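Local atomic coordinates of probable sugar kinase (Clostridium perfringens, PDB entry 3KZH), a protein that probably phosphorylates a sugar as a kinase of the pfkB (ribokinase-like) family, and holds beta-D-glucopyranose in this crystal. Residues D18-S23 with Y99-D104; G93-T98 with I113-S118; K250-A255 with I286-E291. All blocks are in the same frame, centred on the assembly; numbering follows the deposited sequence.

Contact 1: D18-S23 with Y99-D104; sequences DVFGFS and YLAILD
V19 and G21 bond to Y99, A101 and L103 in a parallel ladder, the strands 11° apart. V19 N donates to Y99 O and V19 O accepts from A101 N; G21 N donates to A101 O, and G21 O accepts L103 N at 2.7 Å. The last acceptor is gripped twice: S23 N approaches L103 O from above the carbonyl plane, and S23 OG lies 2.9 Å from L103 O, in that plane and on a lone pair. Serine suits this place because its short hydroxyl, anti to its carbonyl carbon (chi1 -66°), reaches the neighbouring strand.

Apolar contacts gather on the face of F20, F22, Y99, A101 and L103. F20 CD1 rests 3.7 Å from A101 CB, a methyl small enough to lie beside a ring, while F20 CE1 and, as the polar exception, D18 OD1 meet the edge of the Y99 ring. L103 CD2 makes a CH-pi contact over F22, 4.0 Å from the ring centroid. On the other face V19 CG1 touches L100 CD1, and L100 packs on G21 of the second subunit. Backbone bonds fix the register while mainly apolar side chains cover both faces, consistent with the lid sheet through which ribokinase relatives dimerise.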
loop_
_atom_site.group_PDB
_atom_site.type_symbol
_atom_site.label_atom_id
_atom_site.label_comp_id
_atom_site.label_asym_id
_atom_site.label_seq_id
_atom_site.Cartn_x
_atom_site.Cartn_y
_atom_site.Cartn_z
ATOM N N ASP A 18 7.247 3.466 -3.150
ATOM C CA ASP A 18 8.342 3.204 -2.209
ATOM C C ASP A 18 7.795 2.774 -0.840
ATOM O O ASP A 18 6.881 3.403 -0.309
ATOM C CB ASP A 18 9.210 4.449 -2.026
ATOM C CG ASP A 18 10.077 4.759 -3.235
ATOM O OD1 ASP A 18 10.656 3.831 -3.828
ATOM O OD2 ASP A 18 10.210 5.953 -3.571
ATOM N N VAL A 19 8.302 1.656 -0.318
ATOM C CA VAL A 19 7.900 1.130 0.999
ATOM C C VAL A 19 9.171 1.042 1.853
ATOM O O VAL A 19 10.020 0.177 1.643
ATOM C CB VAL A 19 7.200 -0.268 0.900
ATOM C CG1 VAL A 19 6.586 -0.647 2.248
ATOM C CG2 VAL A 19 6.104 -0.270 -0.172
ATOM N N PHE A 20 9.299 1.970 2.794
ATOM C CA PHE A 20 10.468 2.063 3.660
ATOM C C PHE A 20 10.213 1.684 5.116
ATOM O O PHE A 20 9.276 2.182 5.739
ATOM C CB PHE A 20 11.033 3.488 3.631
ATOM C CG PHE A 20 11.723 3.865 2.349
ATOM C CD1 PHE A 20 12.912 3.223 1.953
ATOM C CD2 PHE A 20 11.225 4.924 1.560
ATOM C CE1 PHE A 20 13.614 3.628 0.779
ATOM C CE2 PHE A 20 11.913 5.347 0.380
ATOM C CZ PHE A 20 13.113 4.693 -0.009
ATOM N N GLY A 21 11.076 0.824 5.652
ATOM C CA GLY A 21 10.978 0.406 7.043
ATOM C C GLY A 21 12.153 0.957 7.823
ATOM O O GLY A 21 13.293 0.578 7.567
ATOM N N PHE A 22 11.875 1.883 8.740
ATOM C CA PHE A 22 12.903 2.517 9.570
ATOM C C PHE A 22 12.967 1.831 10.931
ATOM O O PHE A 22 11.970 1.819 11.652
ATOM C CB PHE A 22 12.588 4.009 9.786
ATOM C CG PHE A 22 12.523 4.819 8.519
ATOM C CD1 PHE A 22 13.646 5.551 8.076
ATOM C CD2 PHE A 22 11.333 4.873 7.760
ATOM C CE1 PHE A 22 13.590 6.332 6.881
ATOM C CE2 PHE A 22 11.264 5.648 6.570
ATOM C CZ PHE A 22 12.397 6.379 6.131
ATOM N N SER A 23 14.137 1.301 11.293
ATOM C CA SER A 23 14.331 0.621 12.582
ATOM C C SER A 23 14.275 1.575 13.780
ATOM O O SER A 23 14.931 2.617 13.772
ATOM C CB SER A 23 15.667 -0.135 12.617
ATOM O OG SER A 23 15.719 -1.219 11.710
ATOM N N TYR A 99 9.703 -0.431 -4.613
ATOM C CA TYR A 99 11.011 -0.510 -3.989
ATOM C C TYR A 99 10.791 -0.667 -2.482
ATOM O O TYR A 99 10.348 0.264 -1.806
ATOM C CB TYR A 99 11.853 0.730 -4.312
ATOM C CG TYR A 99 13.257 0.696 -3.746
ATOM C CD1 TYR A 99 14.215 -0.217 -4.236
ATOM C CD2 TYR A 99 13.634 1.571 -2.705
ATOM C CE1 TYR A 99 15.536 -0.259 -3.691
ATOM C CE2 TYR A 99 14.941 1.542 -2.154
ATOM C CZ TYR A 99 15.882 0.625 -2.653
ATOM O OH TYR A 99 17.149 0.598 -2.116
ATOM N N LEU A 100 11.060 -1.874 -1.991
ATOM C CA LEU A 100 10.922 -2.213 -0.578
ATOM C C LEU A 100 12.300 -2.180 0.084
ATOM O O LEU A 100 13.163 -2.968 -0.267
ATOM C CB LEU A 100 10.271 -3.597 -0.440
ATOM C CG LEU A 100 10.162 -4.326 0.909
ATOM C CD1 LEU A 100 9.410 -3.495 1.947
ATOM C CD2 LEU A 100 9.460 -5.646 0.683
ATOM N N ALA A 101 12.496 -1.265 1.030
ATOM C CA ALA A 101 13.777 -1.148 1.724
ATOM C C ALA A 101 13.687 -1.042 3.227
ATOM O O ALA A 101 12.830 -0.346 3.761
ATOM C CB ALA A 101 14.573 0.022 1.192
ATOM N N ILE A 102 14.606 -1.729 3.902
ATOM C CA ILE A 102 14.684 -1.709 5.359
ATOM C C ILE A 102 15.954 -0.955 5.764
ATOM O O ILE A 102 17.054 -1.283 5.315
ATOM C CB ILE A 102 14.613 -3.154 5.957
ATOM C CG1 ILE A 102 13.179 -3.679 5.809
ATOM C CG2 ILE A 102 15.048 -3.172 7.432
ATOM C CD1 ILE A 102 12.991 -5.132 6.076
ATOM N N LEU A 103 15.762 0.099 6.555
ATOM C CA LEU A 103 16.850 0.939 7.050
ATOM C C LEU A 103 17.132 0.650 8.524
ATOM O O LEU A 103 16.226 0.238 9.262
ATOM C CB LEU A 103 16.525 2.435 6.885
ATOM C CG LEU A 103 16.053 3.108 5.584
ATOM C CD1 LEU A 103 16.823 2.626 4.378
ATOM C CD2 LEU A 103 14.578 2.850 5.378
ATOM N N ASP A 104 18.383 0.860 8.946
ATOM C CA ASP A 104 18.767 0.642 10.338
ATOM C C ASP A 104 18.523 1.881 11.203
ATOM O O ASP A 104 17.954 2.862 10.721
ATOM C CB ASP A 104 20.211 0.090 10.473
ATOM C CG ASP A 104 21.305 1.023 9.930
ATOM O OD1 ASP A 104 22.450 0.538 9.806
ATOM O OD2 ASP A 104 21.063 2.214 9.651
#

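Contact 2: G93-T98 with I113-S118; sequences GGSTPT and IADMKS
S95 lays CB and OG over the carboxylate of D115. Its OG, in the crowded position between backbone N and carbonyl carbon (chi1 63°), donates to D115 OD1 at 2.8 Å, meeting that oxygen from 48° above the carboxylate plane. This is the root of the antiparallel pair of strands 98-103 and 109-115 in the small lid-like sheet that the family adds to its main domain. There D115 N donates to T98 O at 2.9 Å, while the return bond from T98 N to D115 O is weak.

Aspartate suits its place because it has a second oxygen to offer: OD2 accepts the backbone N-H of V37 of the second subunit, so the carboxylate joins the S95 loop to the dimer interface. Beside it, I113 and A114 pair in parallel with a strand of that subunit, carrying the sheet across.

At the far end S118 OG donates to S95 O at 2.7 Å, and a water bridges S95 O and S118 N. Between these polar points P97, whose nitrogen brings no N-H, puts CD 4.2 Å from S118 CB and CB 4.3 Å from the SE of selenomethionine M116. P97 CA also makes a CA-H...O contact with D115 O. Within the loop, T96 sends its OG1 to D68, while T98 OG1 bends back to donate to T96 O at 2.8 Å, from above the carbonyl plane.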
loop_
_atom_site.group_PDB
_atom_site.type_symbol
_atom_site.label_atom_id
_atom_site.label_comp_id
_atom_site.label_asym_id
_atom_site.label_seq_id
_atom_site.Cartn_x
_atom_site.Cartn_y
_atom_site.Cartn_z
ATOM N N GLY A 93 -1.556 -9.674 -13.878
ATOM C CA GLY A 93 -0.699 -10.580 -13.128
ATOM C C GLY A 93 0.663 -9.978 -12.817
ATOM O O GLY A 93 1.411 -10.513 -11.988
ATOM N N GLY A 94 0.971 -8.855 -13.472
ATOM C CA GLY A 94 2.238 -8.164 -13.281
ATOM C C GLY A 94 2.293 -7.362 -11.996
ATOM O O GLY A 94 1.348 -7.376 -11.201
ATOM N N SER A 95 3.405 -6.671 -11.781
ATOM C CA SER A 95 3.574 -5.872 -10.575
ATOM C C SER A 95 3.855 -4.413 -10.869
ATOM O O SER A 95 4.597 -4.098 -11.799
ATOM C CB SER A 95 4.703 -6.437 -9.715
ATOM O OG SER A 95 5.942 -6.373 -10.403
ATOM N N THR A 96 3.237 -3.531 -10.078
ATOM C CA THR A 96 3.451 -2.086 -10.181
ATOM C C THR A 96 4.849 -1.881 -9.586
ATOM O O THR A 96 5.155 -2.481 -8.554
ATOM C CB THR A 96 2.418 -1.308 -9.330
ATOM O OG1 THR A 96 1.099 -1.622 -9.782
ATOM C CG2 THR A 96 2.615 0.210 -9.428
ATOM N N PRO A 97 5.739 -1.126 -10.276
ATOM C CA PRO A 97 7.100 -0.871 -9.782
ATOM C C PRO A 97 7.120 -0.468 -8.306
ATOM O O PRO A 97 6.411 0.449 -7.887
ATOM C CB PRO A 97 7.583 0.237 -10.700
ATOM C CG PRO A 97 6.983 -0.156 -11.973
ATOM C CD PRO A 97 5.579 -0.536 -11.620
ATOM N N THR A 98 7.820 -1.275 -7.515
ATOM C CA THR A 98 7.911 -1.080 -6.074
ATOM C C THR A 98 9.328 -1.269 -5.568
ATOM O O THR A 98 10.061 -2.131 -6.047
ATOM C CB THR A 98 6.964 -2.072 -5.331
ATOM O OG1 THR A 98 5.638 -1.945 -5.858
ATOM C CG2 THR A 98 6.922 -1.805 -3.811
ATOM N N ILE A 113 14.496 -4.906 -1.722
ATOM C CA ILE A 113 13.917 -5.670 -2.831
ATOM C C ILE A 113 13.425 -4.663 -3.879
ATOM O O ILE A 113 12.609 -3.785 -3.568
ATOM C CB ILE A 113 12.725 -6.605 -2.371
ATOM C CG1 ILE A 113 13.253 -7.814 -1.584
ATOM C CG2 ILE A 113 11.891 -7.104 -3.570
ATOM C CD1 ILE A 113 14.148 -8.793 -2.356
ATOM N N ALA A 114 13.924 -4.804 -5.110
ATOM C CA ALA A 114 13.549 -3.938 -6.237
ATOM C C ALA A 114 12.670 -4.695 -7.238
ATOM O O ALA A 114 13.134 -5.621 -7.898
ATOM C CB ALA A 114 14.807 -3.402 -6.933
ATOM N N ASP A 115 11.397 -4.316 -7.323
ATOM C CA ASP A 115 10.446 -4.942 -8.243
ATOM C C ASP A 115 10.210 -3.960 -9.406
ATOM O O ASP A 115 9.074 -3.592 -9.719
ATOM C CB ASP A 115 9.144 -5.247 -7.492
ATOM C CG ASP A 115 8.275 -6.296 -8.187
ATOM O OD1 ASP A 115 8.529 -6.651 -9.359
ATOM O OD2 ASP A 115 7.311 -6.766 -7.544
HETATM N N MSE A 116 11.314 -3.590 -10.059
HETATM C CA MSE A 116 11.357 -2.643 -11.178
HETATM C C MSE A 116 11.174 -3.278 -12.555
HETATM O O MSE A 116 11.481 -2.664 -13.585
HETATM C CB MSE A 116 12.696 -1.887 -11.141
HETATM C CG MSE A 116 13.023 -1.207 -9.805
HETATM SE SE MSE A 116 11.595 -0.036 -9.207
HETATM C CE MSE A 116 12.421 1.651 -9.782
ATOM N N LYS A 117 10.625 -4.488 -12.551
ATOM C CA LYS A 117 10.400 -5.296 -13.745
ATOM C C LYS A 117 9.538 -4.648 -14.835
ATOM O O LYS A 117 9.983 -4.506 -15.978
ATOM C CB LYS A 117 9.793 -6.638 -13.313
ATOM C CG LYS A 117 9.599 -7.679 -14.406
ATOM C CD LYS A 117 8.181 -8.227 -14.348
ATOM C CE LYS A 117 8.061 -9.559 -15.070
ATOM N NZ LYS A 117 8.751 -10.645 -14.314
ATOM N N SER A 118 8.340 -4.217 -14.449
ATOM C CA SER A 118 7.359 -3.616 -15.349
ATOM C C SER A 118 7.719 -2.360 -16.145
ATOM O O SER A 118 7.091 -2.094 -17.171
ATOM C CB SER A 118 6.055 -3.402 -14.598
ATOM O OG SER A 118 5.470 -4.650 -14.281
HETATM O O HOH W 1 7.486 -3.882 -11.654
#

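Contact 3: K250-A255 with I286-E291; sequences KNVTGA and ITISHE
The carboxamide of N251 turns its ND2 end to E291, with ND2 3.2 Å from E291 O, while its OD1 accepts a weak bond from T253 OG1; ND2 also donates to a water. The carboxylate of E291 brings OE2 to 3.7 Å from K250 CB, and the H290 ring meets that of H295, planes about 55° apart. The extended side chain of K250 passes S289, CD 3.3 Å from S289 O, and its ammonium reaches E291 OE2 only through weak bonds to a water. Its backbone N donates almost straight to I288 O, 2.9 Å away, an acceptor at the end of helix 273-288.

V252 to A255 form a type II beta turn closed by A255 N to V252 O, and G254 takes the N-cap position of helix 255-268. Its phi of 97° is what glycine tolerates. This Gly-Ala-Gly sequence is a pfkB signature, which in relatives shapes the anion hole at the helix start; here G256 lines the glucose pocket. T287 CG2 presses on G254 O at 3.4 Å. The hydroxyl of T287 bonds to S258. A255, small enough to sit against a branched residue, puts CB 3.9 Å from I288 CD1.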
loop_
_atom_site.group_PDB
_atom_site.type_symbol
_atom_site.label_atom_id
_atom_site.label_comp_id
_atom_site.label_asym_id
_atom_site.label_seq_id
_atom_site.Cartn_x
_atom_site.Cartn_y
_atom_site.Cartn_z
ATOM N N LYS A 250 15.991 22.072 2.413
ATOM C CA LYS A 250 15.916 20.979 3.380
ATOM C C LYS A 250 16.247 19.689 2.634
ATOM O O LYS A 250 17.140 18.947 3.040
ATOM C CB LYS A 250 14.526 20.893 4.020
ATOM C CG LYS A 250 14.239 21.982 5.041
ATOM C CD LYS A 250 12.942 21.721 5.792
ATOM C CE LYS A 250 12.646 22.830 6.800
ATOM N NZ LYS A 250 11.357 22.648 7.526
ATOM N N ASN A 251 15.541 19.466 1.524
ATOM C CA ASN A 251 15.718 18.302 0.659
ATOM C C ASN A 251 15.550 18.734 -0.797
ATOM O O ASN A 251 14.548 19.354 -1.156
ATOM C CB ASN A 251 14.714 17.196 1.021
ATOM C CG ASN A 251 14.811 15.982 0.101
ATOM O OD1 ASN A 251 15.897 15.461 -0.143
ATOM N ND2 ASN A 251 13.668 15.551 -0.439
ATOM N N VAL A 252 16.520 18.351 -1.626
ATOM C CA VAL A 252 16.555 18.686 -3.054
ATOM C C VAL A 252 15.768 17.724 -3.958
ATOM O O VAL A 252 15.285 18.133 -5.014
ATOM C CB VAL A 252 18.031 18.813 -3.557
ATOM C CG1 VAL A 252 18.097 19.478 -4.930
ATOM C CG2 VAL A 252 18.851 19.634 -2.580
ATOM N N THR A 253 15.619 16.468 -3.532
ATOM C CA THR A 253 14.895 15.430 -4.290
ATOM C C THR A 253 13.451 15.855 -4.627
ATOM O O THR A 253 12.656 16.164 -3.735
ATOM C CB THR A 253 14.892 14.061 -3.523
ATOM O OG1 THR A 253 16.226 13.740 -3.098
ATOM C CG2 THR A 253 14.381 12.922 -4.412
ATOM N N GLY A 254 13.169 15.948 -5.927
ATOM C CA GLY A 254 11.852 16.346 -6.397
ATOM C C GLY A 254 11.701 17.812 -6.767
ATOM O O GLY A 254 10.621 18.215 -7.194
ATOM N N ALA A 255 12.763 18.606 -6.604
ATOM C CA ALA A 255 12.737 20.040 -6.921
ATOM C C ALA A 255 12.714 20.325 -8.420
ATOM O O ALA A 255 11.954 21.179 -8.880
ATOM C CB ALA A 255 13.910 20.754 -6.267
ATOM N N ILE A 286 9.352 25.785 -3.300
ATOM C CA ILE A 286 8.392 25.243 -2.328
ATOM C C ILE A 286 8.723 23.785 -2.005
ATOM O O ILE A 286 8.710 23.379 -0.842
ATOM C CB ILE A 286 6.919 25.343 -2.848
ATOM C CG1 ILE A 286 6.496 26.808 -2.982
ATOM C CG2 ILE A 286 5.953 24.697 -1.872
ATOM C CD1 ILE A 286 5.165 27.026 -3.676
ATOM N N THR A 287 9.059 23.027 -3.043
ATOM C CA THR A 287 9.405 21.612 -2.912
ATOM C C THR A 287 10.760 21.424 -2.221
ATOM O O THR A 287 10.949 20.469 -1.464
ATOM C CB THR A 287 9.385 20.934 -4.298
ATOM O OG1 THR A 287 8.106 21.146 -4.898
ATOM C CG2 THR A 287 9.593 19.456 -4.197
ATOM N N ILE A 288 11.664 22.378 -2.443
ATOM C CA ILE A 288 13.004 22.361 -1.857
ATOM C C ILE A 288 12.996 22.694 -0.351
ATOM O O ILE A 288 13.874 22.246 0.384
ATOM C CB ILE A 288 13.972 23.284 -2.692
ATOM C CG1 ILE A 288 15.246 22.527 -3.051
ATOM C CG2 ILE A 288 14.264 24.616 -2.001
ATOM C CD1 ILE A 288 16.068 23.191 -4.147
ATOM N N SER A 289 11.973 23.432 0.088
ATOM C CA SER A 289 11.812 23.844 1.485
ATOM C C SER A 289 11.098 22.818 2.368
ATOM O O SER A 289 10.876 23.074 3.553
ATOM C CB SER A 289 11.060 25.177 1.561
ATOM O OG SER A 289 9.658 25.001 1.381
ATOM N N HIS A 290 10.691 21.696 1.773
ATOM C CA HIS A 290 9.995 20.624 2.487
ATOM C C HIS A 290 10.851 19.361 2.438
ATOM O O HIS A 290 11.618 19.167 1.494
ATOM C CB HIS A 290 8.625 20.358 1.840
ATOM C CG HIS A 290 7.631 19.713 2.758
ATOM N ND1 HIS A 290 7.578 18.352 2.964
ATOM C CD2 HIS A 290 6.663 20.249 3.540
ATOM C CE1 HIS A 290 6.623 18.078 3.835
ATOM N NE2 HIS A 290 6.052 19.211 4.198
ATOM N N GLU A 291 10.713 18.515 3.460
ATOM C CA GLU A 291 11.454 17.253 3.559
ATOM C C GLU A 291 10.974 16.215 2.552
ATOM O O GLU A 291 11.750 15.366 2.100
ATOM C CB GLU A 291 11.359 16.671 4.976
ATOM C CG GLU A 291 12.280 17.313 6.019
ATOM C CD GLU A 291 13.772 16.992 5.829
ATOM O OE1 GLU A 291 14.114 15.871 5.381
ATOM O OE2 GLU A 291 14.606 17.873 6.147
HETATM O O HOH W 2 12.540 19.626 8.200
HETATM O O HOH W 3 11.718 18.166 -0.759
#

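From the N terminus, strand 16-23 comes first, and contact 1 closes a loop of 75 residues when 99-104 lines up beside it. Contact 2 opens just before that closure, at 93-98, and closes at 113-118, on the end of the next strand and the turn after it, so the two cross. They touch: L100 O and I113 N are probably hydrogen-bonded at 2.8 Å, and both contacts reach the second subunit. Together they tie strands 16-23, 98-103 and 109-115 into the small sheet. Contact 3 follows in series, closing a loop of 30 residues that is mostly helices 255-268 and 273-288, beside the glucose, its nearest atoms about 8 Å from contact 1.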